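Local coordinates for protein flavin-dependent monooxygenase, oxygenase subunit HsaA (Rhodococcus sp., PDB 2RFQ) that hydroxylates the phenolic ring of the secosteroid 3-HSA to the catechol 3,4-DHSA during cholesterol breakdown, using reduced FMN and molecular oxygen, at residues V91-L96 with D106-D111; Y133-A138 with V167-P172; G137-S142 with A151-P156; D180-V185 with T190-V195; A364-V367 with D372-R375. One frame throughout, in Å; residues are numbered along the deposited sequence.

From the N terminus, interaction 1 closes a short loop between helices 80-96 and 101-108, and its L96 and V107 rest on L170 of interaction 2. The chain then enters the beta domain. There interaction 2 spans residues 133 to 172, and interaction 3 lies within that span, starting from the same strand 132-142 and sharing G137 and A138. F169 N probably bonds to L153 O between the two. Interaction 4 closes the loop leading into strand 193-198, which pairs with strand 132-142 at W139 and S142. Much later, interaction 5 bridges helices 354-365 and 373-384. Its V367 touches W141 of interaction 3, linking helical and beta parts.

Interaction 1: residues V91-L96 with D106-D111; sequences VHNWHL and DVWGND
L96 turns its CG anti to the backbone N (chi1 -169°), while W108 swings its CG to the side opposite its own carbonyl carbon (chi1 -73°), and these two choices bring a leucine methyl and an indole face together. The methyl is CD2, which sits 3.6 Å from the centroid of the six-membered ring of W108 and only 9° off the ring normal, a clear CH-pi contact. The same methyl also meets V107: L96 CD2 comes within 3.6 Å of V107 CB, the two side chains reaching toward each other tip to tip. V107 CG1 lies over the same indole face, towards its rim, so L96 CD2 fits into the notch between valine and ring.

N93, one turn earlier on its helix, comes to the indole from the edge. N93 OD1 approaches W108 CZ2 at 3.3 Å, near the ring plane, and the amide stands almost perpendicular to the indole. A weakly attractive C-H to oxygen contact is a plausible reading of this approach. The stronger polar bonds of both groups go to other parts of the chain: N93 ND2 donates to F50 O and W108 NE1 to V114 O. These bonds help fix the amide and the ring in their orientations.

All four side chains are buried, and I116 of strand 116-119 touches each of them, with L170 adding to the cover over L96 and V107. The arrangement is the helix 80-96 to helix 101-108 corner of the N-terminal helical domain of the acyl-CoA dehydrogenase fold, packed against the beta domain.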
# COMPACT_ATOMS: atom_id res chain seq x y z
N VAL A 91 27.06 -20.50 -3.01
CA VAL A 91 26.17 -21.56 -2.54
C VAL A 91 26.41 -22.87 -3.28
O VAL A 91 26.09 -23.95 -2.78
CB VAL A 91 24.68 -21.13 -2.56
CG1 VAL A 91 24.01 -21.53 -3.89
CG2 VAL A 91 23.94 -21.79 -1.38
N HIS A 92 26.99 -22.80 -4.49
CA HIS A 92 27.28 -24.03 -5.22
C HIS A 92 28.30 -24.88 -4.50
O HIS A 92 28.34 -26.08 -4.71
CB HIS A 92 27.73 -23.72 -6.64
CG HIS A 92 26.71 -22.97 -7.42
ND1 HIS A 92 27.05 -22.07 -8.41
CD2 HIS A 92 25.36 -22.93 -7.31
CE1 HIS A 92 25.95 -21.54 -8.90
NE2 HIS A 92 24.91 -22.04 -8.25
N ASN A 93 29.11 -24.27 -3.65
CA ASN A 93 30.11 -25.03 -2.87
C ASN A 93 29.46 -25.82 -1.74
O ASN A 93 29.96 -26.86 -1.33
CB ASN A 93 31.24 -24.11 -2.38
CG ASN A 93 32.12 -23.62 -3.54
OD1 ASN A 93 31.98 -24.09 -4.67
ND2 ASN A 93 32.99 -22.65 -3.27
N TRP A 94 28.31 -25.32 -1.30
CA TRP A 94 27.44 -26.05 -0.39
C TRP A 94 26.77 -27.21 -1.17
O TRP A 94 26.75 -28.36 -0.71
CB TRP A 94 26.37 -25.09 0.18
CG TRP A 94 25.36 -25.73 1.11
CD1 TRP A 94 25.42 -25.79 2.49
CD2 TRP A 94 24.14 -26.40 0.74
NE1 TRP A 94 24.33 -26.48 2.99
CE2 TRP A 94 23.52 -26.84 1.94
CE3 TRP A 94 23.50 -26.65 -0.48
CZ2 TRP A 94 22.31 -27.53 1.96
CZ3 TRP A 94 22.27 -27.37 -0.46
CH2 TRP A 94 21.71 -27.79 0.74
N HIS A 95 26.23 -26.91 -2.34
CA HIS A 95 25.54 -27.94 -3.13
C HIS A 95 26.49 -29.08 -3.50
O HIS A 95 26.13 -30.26 -3.36
CB HIS A 95 24.93 -27.31 -4.41
CG HIS A 95 23.99 -28.22 -5.14
ND1 HIS A 95 23.45 -27.89 -6.37
CD2 HIS A 95 23.47 -29.44 -4.82
CE1 HIS A 95 22.65 -28.86 -6.78
NE2 HIS A 95 22.63 -29.80 -5.85
N LEU A 96 27.72 -28.75 -3.90
CA LEU A 96 28.65 -29.80 -4.29
C LEU A 96 29.02 -30.73 -3.14
O LEU A 96 29.33 -31.90 -3.36
CB LEU A 96 29.92 -29.21 -4.92
CG LEU A 96 30.85 -30.22 -5.59
CD1 LEU A 96 30.17 -30.96 -6.73
CD2 LEU A 96 32.16 -29.56 -6.08
N ASP A 106 36.61 -34.87 -8.36
CA ASP A 106 36.69 -34.40 -9.76
C ASP A 106 36.87 -32.89 -9.86
O ASP A 106 37.68 -32.41 -10.65
CB ASP A 106 35.45 -34.82 -10.56
CG ASP A 106 35.38 -36.31 -10.82
OD1 ASP A 106 36.38 -37.03 -10.62
OD2 ASP A 106 34.30 -36.76 -11.23
N VAL A 107 36.11 -32.16 -9.04
CA VAL A 107 36.11 -30.71 -9.07
C VAL A 107 37.30 -30.10 -8.33
O VAL A 107 37.97 -29.20 -8.88
CB VAL A 107 34.78 -30.17 -8.51
CG1 VAL A 107 34.79 -28.65 -8.45
CG2 VAL A 107 33.61 -30.69 -9.39
N TRP A 108 37.56 -30.58 -7.12
CA TRP A 108 38.49 -29.91 -6.20
C TRP A 108 39.78 -30.68 -5.92
O TRP A 108 40.65 -30.19 -5.18
CB TRP A 108 37.79 -29.61 -4.87
CG TRP A 108 36.77 -28.49 -4.92
CD1 TRP A 108 36.86 -27.32 -5.63
CD2 TRP A 108 35.54 -28.43 -4.19
NE1 TRP A 108 35.73 -26.54 -5.41
CE2 TRP A 108 34.91 -27.19 -4.53
CE3 TRP A 108 34.89 -29.30 -3.30
CZ2 TRP A 108 33.68 -26.81 -3.99
CZ3 TRP A 108 33.67 -28.91 -2.75
CH2 TRP A 108 33.07 -27.67 -3.10
N GLY A 109 39.90 -31.87 -6.49
CA GLY A 109 41.04 -32.74 -6.20
C GLY A 109 42.40 -32.12 -6.44
O GLY A 109 43.37 -32.51 -5.79
N ASN A 110 42.50 -31.17 -7.38
CA ASN A 110 43.79 -30.54 -7.70
C ASN A 110 43.85 -29.07 -7.32
O ASN A 110 44.93 -28.48 -7.22
CB ASN A 110 44.11 -30.70 -9.19
CG ASN A 110 44.46 -32.14 -9.58
OD1 ASN A 110 43.97 -32.66 -10.59
ND2 ASN A 110 45.29 -32.79 -8.77
N ASP A 111 42.68 -28.49 -7.07
CA ASP A 111 42.56 -27.05 -6.86
C ASP A 111 41.25 -26.79 -6.12
O ASP A 111 40.16 -26.85 -6.71
CB ASP A 111 42.59 -26.33 -8.23
CG ASP A 111 42.48 -24.81 -8.12
OD1 ASP A 111 42.21 -24.27 -7.02
OD2 ASP A 111 42.67 -24.15 -9.17

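Interaction 2: residues Y133-A138 with V167-P172; sequences YTVNGA and VSFLIP
F169, whose ring takes up both Y133 and V135, is pinned at its backbone, where F169 N makes a probable hydrogen bond to L153 O of the neighbouring strand. Towards strand 132-142 the contact is apolar.

The F169 ring is held by a different group on each face and another at its rim. V135 CG2 lies over one face, 4.0 Å from the ring centroid, in a CH-pi contact, while V167 CG2 of the same strand covers the opposite face. At the rim, F169 CE1 points to the face of Y133 and comes within 4.1 Å of Y133 CG. The two rings form a T-shaped (edge-to-face) pair, with centroids 5.8 Å apart and planes at 69°.

V135 divides its two methyls between two partners. With CG1 anti to the backbone N (chi1 -179°), that branch meets I171 CD1 tip to tip at 4.2 Å, leaving CG2 for the phenylalanine. V207 of strand 207-209 touches both Y133 and F169 and so joins them at the aromatic end.

The short strand axes pass 9.9 Å apart at 90°, with side chains rather than backbones filling the gap. This is orthogonal beta packing within a strongly curled sheet, as in the middle beta domain of acyl-CoA dehydrogenase relatives.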
# COMPACT_ATOMS: atom_id res chain seq x y z
N TYR A 133 24.26 -40.60 -18.11
CA TYR A 133 23.23 -39.86 -18.86
C TYR A 133 23.80 -39.15 -20.06
O TYR A 133 24.96 -38.70 -20.05
CB TYR A 133 22.54 -38.80 -17.96
CG TYR A 133 22.10 -39.36 -16.63
CD1 TYR A 133 20.79 -39.80 -16.45
CD2 TYR A 133 23.01 -39.49 -15.57
CE1 TYR A 133 20.39 -40.35 -15.24
CE2 TYR A 133 22.62 -40.03 -14.38
CZ TYR A 133 21.33 -40.45 -14.21
OH TYR A 133 20.95 -40.99 -13.01
N THR A 134 22.99 -39.05 -21.11
CA THR A 134 23.29 -38.15 -22.22
C THR A 134 22.45 -36.90 -22.00
O THR A 134 21.22 -36.95 -21.92
CB THR A 134 22.95 -38.77 -23.60
OG1 THR A 134 23.65 -40.01 -23.75
CG2 THR A 134 23.37 -37.83 -24.73
N VAL A 135 23.14 -35.77 -21.89
CA VAL A 135 22.50 -34.53 -21.53
C VAL A 135 22.49 -33.58 -22.71
O VAL A 135 23.48 -33.48 -23.46
CB VAL A 135 23.17 -33.89 -20.29
CG1 VAL A 135 22.46 -32.59 -19.90
CG2 VAL A 135 23.15 -34.87 -19.11
N ASN A 136 21.35 -32.91 -22.89
CA ASN A 136 21.15 -31.88 -23.91
C ASN A 136 20.41 -30.73 -23.29
O ASN A 136 19.42 -30.92 -22.56
CB ASN A 136 20.36 -32.43 -25.11
CG ASN A 136 21.22 -33.28 -26.03
OD1 ASN A 136 22.00 -32.76 -26.83
ND2 ASN A 136 21.07 -34.59 -25.92
N GLY A 137 20.89 -29.52 -23.53
CA GLY A 137 20.17 -28.36 -23.04
C GLY A 137 20.79 -27.04 -23.42
O GLY A 137 21.88 -26.99 -23.97
N ALA A 138 20.05 -25.97 -23.13
CA ALA A 138 20.55 -24.61 -23.27
C ALA A 138 20.06 -23.83 -22.05
O ALA A 138 18.96 -23.23 -22.04
CB ALA A 138 20.06 -23.99 -24.60
N VAL A 167 17.00 -33.62 -11.16
CA VAL A 167 18.37 -33.74 -10.66
C VAL A 167 19.20 -32.52 -11.07
O VAL A 167 18.73 -31.68 -11.86
CB VAL A 167 19.05 -35.00 -11.27
CG1 VAL A 167 18.26 -36.26 -10.94
CG2 VAL A 167 19.17 -34.85 -12.78
N SER A 168 20.41 -32.43 -10.55
CA SER A 168 21.43 -31.54 -11.10
C SER A 168 22.52 -32.36 -11.77
O SER A 168 23.05 -33.30 -11.17
CB SER A 168 22.06 -30.66 -10.01
OG SER A 168 21.09 -29.79 -9.45
N PHE A 169 22.84 -32.00 -13.00
CA PHE A 169 23.96 -32.60 -13.72
C PHE A 169 25.19 -31.74 -13.53
O PHE A 169 25.17 -30.54 -13.87
CB PHE A 169 23.63 -32.69 -15.21
CG PHE A 169 22.35 -33.44 -15.51
CD1 PHE A 169 22.33 -34.84 -15.54
CD2 PHE A 169 21.17 -32.74 -15.76
CE1 PHE A 169 21.14 -35.50 -15.80
CE2 PHE A 169 19.97 -33.42 -16.05
CZ PHE A 169 19.96 -34.79 -16.07
N LEU A 170 26.27 -32.33 -13.02
CA LEU A 170 27.53 -31.61 -12.85
C LEU A 170 28.39 -31.85 -14.10
O LEU A 170 28.73 -33.00 -14.41
CB LEU A 170 28.28 -32.13 -11.60
CG LEU A 170 29.73 -31.65 -11.37
CD1 LEU A 170 29.83 -30.15 -11.07
CD2 LEU A 170 30.38 -32.50 -10.22
N ILE A 171 28.70 -30.78 -14.82
CA ILE A 171 29.36 -30.87 -16.12
C ILE A 171 30.57 -29.93 -16.18
O ILE A 171 30.45 -28.77 -15.76
CB ILE A 171 28.36 -30.52 -17.27
CG1 ILE A 171 27.10 -31.38 -17.14
CG2 ILE A 171 29.04 -30.68 -18.64
CD1 ILE A 171 26.11 -31.34 -18.35
N PRO A 172 31.73 -30.44 -16.65
CA PRO A 172 32.87 -29.53 -16.69
C PRO A 172 32.81 -28.61 -17.90
O PRO A 172 32.19 -28.95 -18.91
CB PRO A 172 34.06 -30.49 -16.81
CG PRO A 172 33.49 -31.64 -17.65
CD PRO A 172 32.08 -31.81 -17.11

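Interaction 3: residues G137-S142 with A151-P156; sequences GAWAWS and AVLGGP
W139 lays its indole flat against L153 and aims its N-H at the next residue of the same strand, G154. Its CG stands anti to the carbonyl carbon, with chi1 at -86°, well past the usual staggered value. From there the ring doubles back along its own strand, and its far rim passes above the bare backbone of G137, where W139 CZ3 is 3.5 Å from G137 CA.

L153 meets the face with its whole side chain. L153 CB lies over the centre of the six-membered ring, 3.7 Å from the centroid, as a CH-pi contact. Its chi2 of 172° spreads the two methyls along the ring: L153 CD1 goes to W139 CE3 at 3.6 Å, and L153 CD2 goes to W139 CG at 3.8 Å. The leucine thus spans the indole from the CB end to the benzo rim.

At the edge, W139 NE1 donates to G154 O over 2.8 Å, with an N-H...O angle of 149°. The oxygen lies in the ring plane, although the donor is tilted from the plane of the carbonyl.

Further along strand 132-142 come W141 and S142, which probably contact FMN, as in relatives; W139 itself packs on S119 of that site. One face contact and one edge bond together fix the rotation of the indole, and its buried N-H is satisfied by a backbone carbonyl.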
# COMPACT_ATOMS: atom_id res chain seq x y z
N GLY A 137 20.89 -29.52 -23.53
CA GLY A 137 20.17 -28.36 -23.04
C GLY A 137 20.79 -27.04 -23.42
O GLY A 137 21.88 -26.99 -23.97
N ALA A 138 20.05 -25.97 -23.13
CA ALA A 138 20.55 -24.61 -23.27
C ALA A 138 20.06 -23.83 -22.05
O ALA A 138 18.96 -23.23 -22.04
CB ALA A 138 20.06 -23.99 -24.60
N TRP A 139 20.89 -23.84 -21.01
CA TRP A 139 20.51 -23.32 -19.71
C TRP A 139 20.88 -21.84 -19.58
O TRP A 139 22.06 -21.50 -19.41
CB TRP A 139 21.21 -24.12 -18.61
CG TRP A 139 20.52 -25.37 -18.17
CD1 TRP A 139 19.55 -25.47 -17.22
CD2 TRP A 139 20.76 -26.70 -18.65
NE1 TRP A 139 19.17 -26.80 -17.06
CE2 TRP A 139 19.89 -27.57 -17.94
CE3 TRP A 139 21.62 -27.24 -19.61
CZ2 TRP A 139 19.88 -28.95 -18.14
CZ3 TRP A 139 21.60 -28.64 -19.83
CH2 TRP A 139 20.74 -29.47 -19.09
N ALA A 140 19.86 -20.99 -19.65
CA ALA A 140 20.03 -19.52 -19.52
C ALA A 140 20.22 -19.09 -18.07
O ALA A 140 20.07 -19.89 -17.13
CB ALA A 140 18.81 -18.80 -20.10
N TRP A 141 20.56 -17.82 -17.91
CA TRP A 141 20.63 -17.17 -16.60
C TRP A 141 21.67 -17.79 -15.66
O TRP A 141 21.44 -17.86 -14.44
CB TRP A 141 19.23 -17.10 -15.92
CG TRP A 141 18.10 -16.56 -16.80
CD1 TRP A 141 17.45 -17.25 -17.78
CD2 TRP A 141 17.48 -15.27 -16.73
NE1 TRP A 141 16.48 -16.45 -18.35
CE2 TRP A 141 16.48 -15.24 -17.73
CE3 TRP A 141 17.67 -14.14 -15.92
CZ2 TRP A 141 15.66 -14.11 -17.94
CZ3 TRP A 141 16.86 -13.03 -16.12
CH2 TRP A 141 15.86 -13.02 -17.14
N SER A 142 22.82 -18.22 -16.20
CA SER A 142 23.88 -18.79 -15.34
C SER A 142 24.78 -17.65 -14.88
O SER A 142 25.79 -17.34 -15.49
CB SER A 142 24.67 -19.89 -16.08
OG SER A 142 25.50 -20.58 -15.14
N ALA A 151 29.61 -26.52 -14.23
CA ALA A 151 28.24 -26.04 -13.99
C ALA A 151 27.41 -27.15 -13.41
O ALA A 151 27.64 -28.33 -13.72
CB ALA A 151 27.60 -25.54 -15.28
N VAL A 152 26.47 -26.79 -12.54
CA VAL A 152 25.43 -27.73 -12.13
C VAL A 152 24.11 -27.26 -12.73
O VAL A 152 23.70 -26.09 -12.60
CB VAL A 152 25.33 -27.89 -10.60
CG1 VAL A 152 26.52 -28.69 -10.08
CG2 VAL A 152 25.22 -26.54 -9.89
N LEU A 153 23.50 -28.18 -13.47
CA LEU A 153 22.42 -27.85 -14.38
C LEU A 153 21.20 -28.68 -14.05
O LEU A 153 21.27 -29.91 -14.03
CB LEU A 153 22.88 -28.09 -15.83
CG LEU A 153 24.11 -27.25 -16.24
CD1 LEU A 153 24.63 -27.69 -17.60
CD2 LEU A 153 23.78 -25.78 -16.23
N GLY A 154 20.09 -28.00 -13.74
CA GLY A 154 18.87 -28.68 -13.26
C GLY A 154 18.03 -29.22 -14.41
O GLY A 154 17.81 -28.54 -15.42
N GLY A 155 17.53 -30.44 -14.27
CA GLY A 155 16.64 -30.94 -15.29
C GLY A 155 16.11 -32.32 -14.96
O GLY A 155 16.58 -32.94 -13.99
N PRO A 156 15.14 -32.78 -15.74
CA PRO A 156 14.64 -34.13 -15.54
C PRO A 156 15.58 -35.19 -16.11
O PRO A 156 16.33 -34.94 -17.07
CB PRO A 156 13.32 -34.13 -16.31
CG PRO A 156 13.60 -33.23 -17.48
CD PRO A 156 14.47 -32.12 -16.88

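Interaction 4: residues D180-V185 with T190-V195; sequences DVWNVV and TGSNTV
W182 packs its indole onto an inverse gamma turn centred on S192, in the loop that joins the antiparallel strands 177-179 and 193-198. S192 CB stands 3.4 Å from the centroid of the six-membered ring and just 4° off the normal, a CH-pi contact, and the backbone of G191 covers the same face towards the rim. V184 CG2 presses on the opposite face, so the ring is sandwiched between two parts of one loop. The chi1 of W182 (-169°) sets CG anti to the backbone N and brings the indole over the turn. A smaller contact at the strand end sets V181 CG2 3.4 Å from T194 OG1.

In the second shell, L187 O receives W182 NE1 and fixes the ring's rotation, and T190 OG1 also bonds to L187 O. S192 OG bonds to S143 OG, whose residue probably belongs to the FMN site. R34 ties down the start of the loop through a salt bridge to D180 and a bond to W182 O, while N183 bonds to N351 of the second subunit. W141 meets the indole at a steep angle, with W141 CE3 3.5 Å from W182 CZ3.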
# COMPACT_ATOMS: atom_id res chain seq x y z
N ASP A 180 26.95 -15.61 -25.23
CA ASP A 180 26.80 -14.28 -24.64
C ASP A 180 25.52 -13.64 -25.16
O ASP A 180 25.46 -13.15 -26.29
CB ASP A 180 28.02 -13.41 -24.96
CG ASP A 180 27.90 -12.02 -24.41
OD1 ASP A 180 27.04 -11.80 -23.53
OD2 ASP A 180 28.68 -11.15 -24.84
N VAL A 181 24.48 -13.71 -24.33
CA VAL A 181 23.17 -13.19 -24.67
C VAL A 181 22.63 -12.18 -23.65
O VAL A 181 21.51 -11.69 -23.81
CB VAL A 181 22.11 -14.31 -24.83
CG1 VAL A 181 22.54 -15.30 -25.90
CG2 VAL A 181 21.89 -15.02 -23.49
N TRP A 182 23.41 -11.90 -22.60
CA TRP A 182 22.90 -11.14 -21.44
C TRP A 182 22.69 -9.66 -21.77
O TRP A 182 23.64 -8.89 -21.90
CB TRP A 182 23.88 -11.32 -20.28
CG TRP A 182 23.40 -10.83 -18.97
CD1 TRP A 182 24.02 -9.91 -18.17
CD2 TRP A 182 22.24 -11.28 -18.26
NE1 TRP A 182 23.30 -9.75 -17.00
CE2 TRP A 182 22.21 -10.58 -17.03
CE3 TRP A 182 21.22 -12.21 -18.55
CZ2 TRP A 182 21.20 -10.76 -16.09
CZ3 TRP A 182 20.21 -12.40 -17.60
CH2 TRP A 182 20.22 -11.69 -16.38
N ASN A 183 21.42 -9.27 -21.92
CA ASN A 183 21.07 -7.96 -22.45
C ASN A 183 19.81 -7.44 -21.75
O ASN A 183 18.70 -7.45 -22.31
CB ASN A 183 20.84 -8.10 -23.96
CG ASN A 183 20.66 -6.78 -24.63
OD1 ASN A 183 21.08 -5.74 -24.13
ND2 ASN A 183 20.01 -6.80 -25.80
N VAL A 184 20.01 -6.99 -20.50
CA VAL A 184 18.88 -6.73 -19.59
C VAL A 184 18.95 -5.37 -18.90
O VAL A 184 20.00 -4.71 -18.90
CB VAL A 184 18.79 -7.84 -18.52
CG1 VAL A 184 18.38 -9.16 -19.17
CG2 VAL A 184 20.11 -7.98 -17.83
N VAL A 185 17.84 -4.98 -18.27
CA VAL A 185 17.73 -3.62 -17.70
C VAL A 185 18.44 -3.47 -16.33
O VAL A 185 18.76 -2.37 -15.89
CB VAL A 185 16.23 -3.22 -17.58
CG1 VAL A 185 15.53 -4.09 -16.52
CG2 VAL A 185 16.04 -1.70 -17.28
N THR A 190 26.13 -9.15 -13.98
CA THR A 190 26.19 -10.55 -13.57
C THR A 190 26.66 -11.49 -14.69
O THR A 190 27.09 -12.60 -14.39
CB THR A 190 24.85 -11.06 -12.97
OG1 THR A 190 23.82 -11.01 -13.97
CG2 THR A 190 24.47 -10.18 -11.75
N GLY A 191 26.57 -11.05 -15.95
CA GLY A 191 26.99 -11.93 -17.05
C GLY A 191 26.26 -13.26 -16.97
O GLY A 191 26.88 -14.33 -17.05
N SER A 192 24.95 -13.18 -16.81
CA SER A 192 24.12 -14.38 -16.64
C SER A 192 23.82 -15.05 -17.98
O SER A 192 22.67 -15.08 -18.44
CB SER A 192 22.85 -14.04 -15.83
OG SER A 192 23.24 -13.58 -14.54
N ASN A 193 24.88 -15.59 -18.59
CA ASN A 193 24.80 -16.12 -19.94
C ASN A 193 24.31 -17.57 -19.99
O ASN A 193 23.90 -18.12 -18.96
CB ASN A 193 26.15 -15.90 -20.63
CG ASN A 193 26.34 -14.45 -21.01
OD1 ASN A 193 27.40 -13.85 -20.75
ND2 ASN A 193 25.30 -13.87 -21.58
N THR A 194 24.30 -18.16 -21.19
CA THR A 194 23.59 -19.41 -21.44
C THR A 194 24.57 -20.53 -21.68
O THR A 194 25.47 -20.41 -22.52
CB THR A 194 22.59 -19.24 -22.63
OG1 THR A 194 21.62 -18.24 -22.30
CG2 THR A 194 21.87 -20.55 -22.95
N VAL A 195 24.38 -21.61 -20.95
CA VAL A 195 25.27 -22.76 -20.96
C VAL A 195 24.65 -23.81 -21.87
O VAL A 195 23.57 -24.35 -21.58
CB VAL A 195 25.50 -23.31 -19.54
CG1 VAL A 195 26.25 -24.64 -19.59
CG2 VAL A 195 26.26 -22.27 -18.68

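Interaction 5: residues A364-V367 with D372-R375; sequences AGRV and DPER
R366, near the C-terminal end of helix 354-365, reaches over to the N-capped start of helix 373-384, where its guanidinium meets P373 and is joined through two waters to D372 and E374.

The direct touch is van der Waals. P373 CD lies over one face of the guanidinium, 3.2 Å from R366 NH1, and the proline ring and the arginine chain run at about a right angle. The arginine chain is bent at chi2 (65°), and its end comes near the proline. T330 and I334 of helix 316-344 also touch R366, and V327 of that helix touches P373.

Charge acts across the gap at longer range. R366 NH2 is 5.2 Å from D372 OD1, which leaves room for a water between them. The direct salt bridges go to the second subunit: R366 NH1 to its E342 and E374 OE2 to its R282. This corner therefore lies at a subunit interface of the homotetramer, and the opposite charges around the guanidinium probably favour its place there.

Hydrogen bonds do the rest. D372 is the N-cap: R375 N donates to D372 OD2 at 3.0 Å with an N-H...O angle of 153°, which closes the first turn and occupies one carboxylate oxygen. Both waters lie in the guanidinium plane, at its edge. The other oxygen of D372 serves the first, which bridges to the arginine, 2.8 Å from D372 OD1 and 3.0 Å from R366 NH2. The second water accepts a weak bond from R366 NH1 at 3.0 Å and donates to E374 OE1 at 2.7 Å.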
# COMPACT_ATOMS: atom_id res chain seq x y z
N ALA A 364 15.58 -6.43 -11.14
CA ALA A 364 15.97 -7.54 -11.99
C ALA A 364 16.04 -8.81 -11.16
O ALA A 364 15.56 -9.87 -11.59
CB ALA A 364 17.30 -7.26 -12.68
N GLY A 365 16.63 -8.72 -9.96
CA GLY A 365 16.76 -9.90 -9.08
C GLY A 365 15.37 -10.45 -8.72
O GLY A 365 15.19 -11.65 -8.52
N ARG A 366 14.39 -9.55 -8.66
CA ARG A 366 13.02 -9.88 -8.29
C ARG A 366 12.41 -10.97 -9.19
O ARG A 366 11.52 -11.70 -8.75
CB ARG A 366 12.17 -8.61 -8.34
CG ARG A 366 10.65 -8.84 -8.22
CD ARG A 366 10.22 -9.41 -6.85
NE ARG A 366 8.76 -9.50 -6.85
CZ ARG A 366 8.07 -10.46 -7.44
NH1 ARG A 366 6.73 -10.38 -7.42
NH2 ARG A 366 8.67 -11.49 -8.04
N VAL A 367 12.89 -11.09 -10.44
CA VAL A 367 12.25 -12.00 -11.41
C VAL A 367 12.56 -13.48 -11.17
O VAL A 367 11.92 -14.36 -11.76
CB VAL A 367 12.57 -11.64 -12.87
CG1 VAL A 367 12.34 -10.13 -13.13
CG2 VAL A 367 13.98 -12.10 -13.24
N ASP A 372 9.14 -15.39 -6.43
CA ASP A 372 7.71 -15.27 -6.70
C ASP A 372 6.96 -15.35 -5.36
O ASP A 372 7.03 -16.39 -4.69
CB ASP A 372 7.20 -16.34 -7.63
CG ASP A 372 5.75 -16.11 -7.98
OD1 ASP A 372 5.47 -15.46 -9.01
OD2 ASP A 372 4.90 -16.45 -7.15
N PRO A 373 6.29 -14.25 -4.96
CA PRO A 373 5.81 -14.26 -3.56
C PRO A 373 4.54 -15.07 -3.37
O PRO A 373 4.42 -15.80 -2.36
CB PRO A 373 5.58 -12.78 -3.25
CG PRO A 373 5.27 -12.15 -4.62
CD PRO A 373 6.05 -12.95 -5.63
N GLU A 374 3.61 -15.00 -4.33
CA GLU A 374 2.36 -15.77 -4.16
C GLU A 374 2.60 -17.28 -4.10
O GLU A 374 1.89 -17.99 -3.39
CB GLU A 374 1.35 -15.42 -5.24
CG GLU A 374 0.85 -14.01 -5.08
CD GLU A 374 1.61 -12.99 -5.92
OE1 GLU A 374 2.65 -13.32 -6.56
OE2 GLU A 374 1.13 -11.84 -5.90
N ARG A 375 3.62 -17.77 -4.79
CA ARG A 375 3.90 -19.18 -4.73
C ARG A 375 4.15 -19.59 -3.26
O ARG A 375 3.56 -20.55 -2.76
CB ARG A 375 5.14 -19.50 -5.58
CG ARG A 375 5.55 -20.95 -5.47
CD ARG A 375 6.69 -21.26 -6.45
NE ARG A 375 7.02 -22.68 -6.43
CZ ARG A 375 7.85 -23.28 -7.28
NH1 ARG A 375 8.44 -22.59 -8.26
NH2 ARG A 375 8.09 -24.59 -7.17
O HOH W 1 6.31 -12.76 -9.34
O HOH W 2 3.83 -11.10 -7.63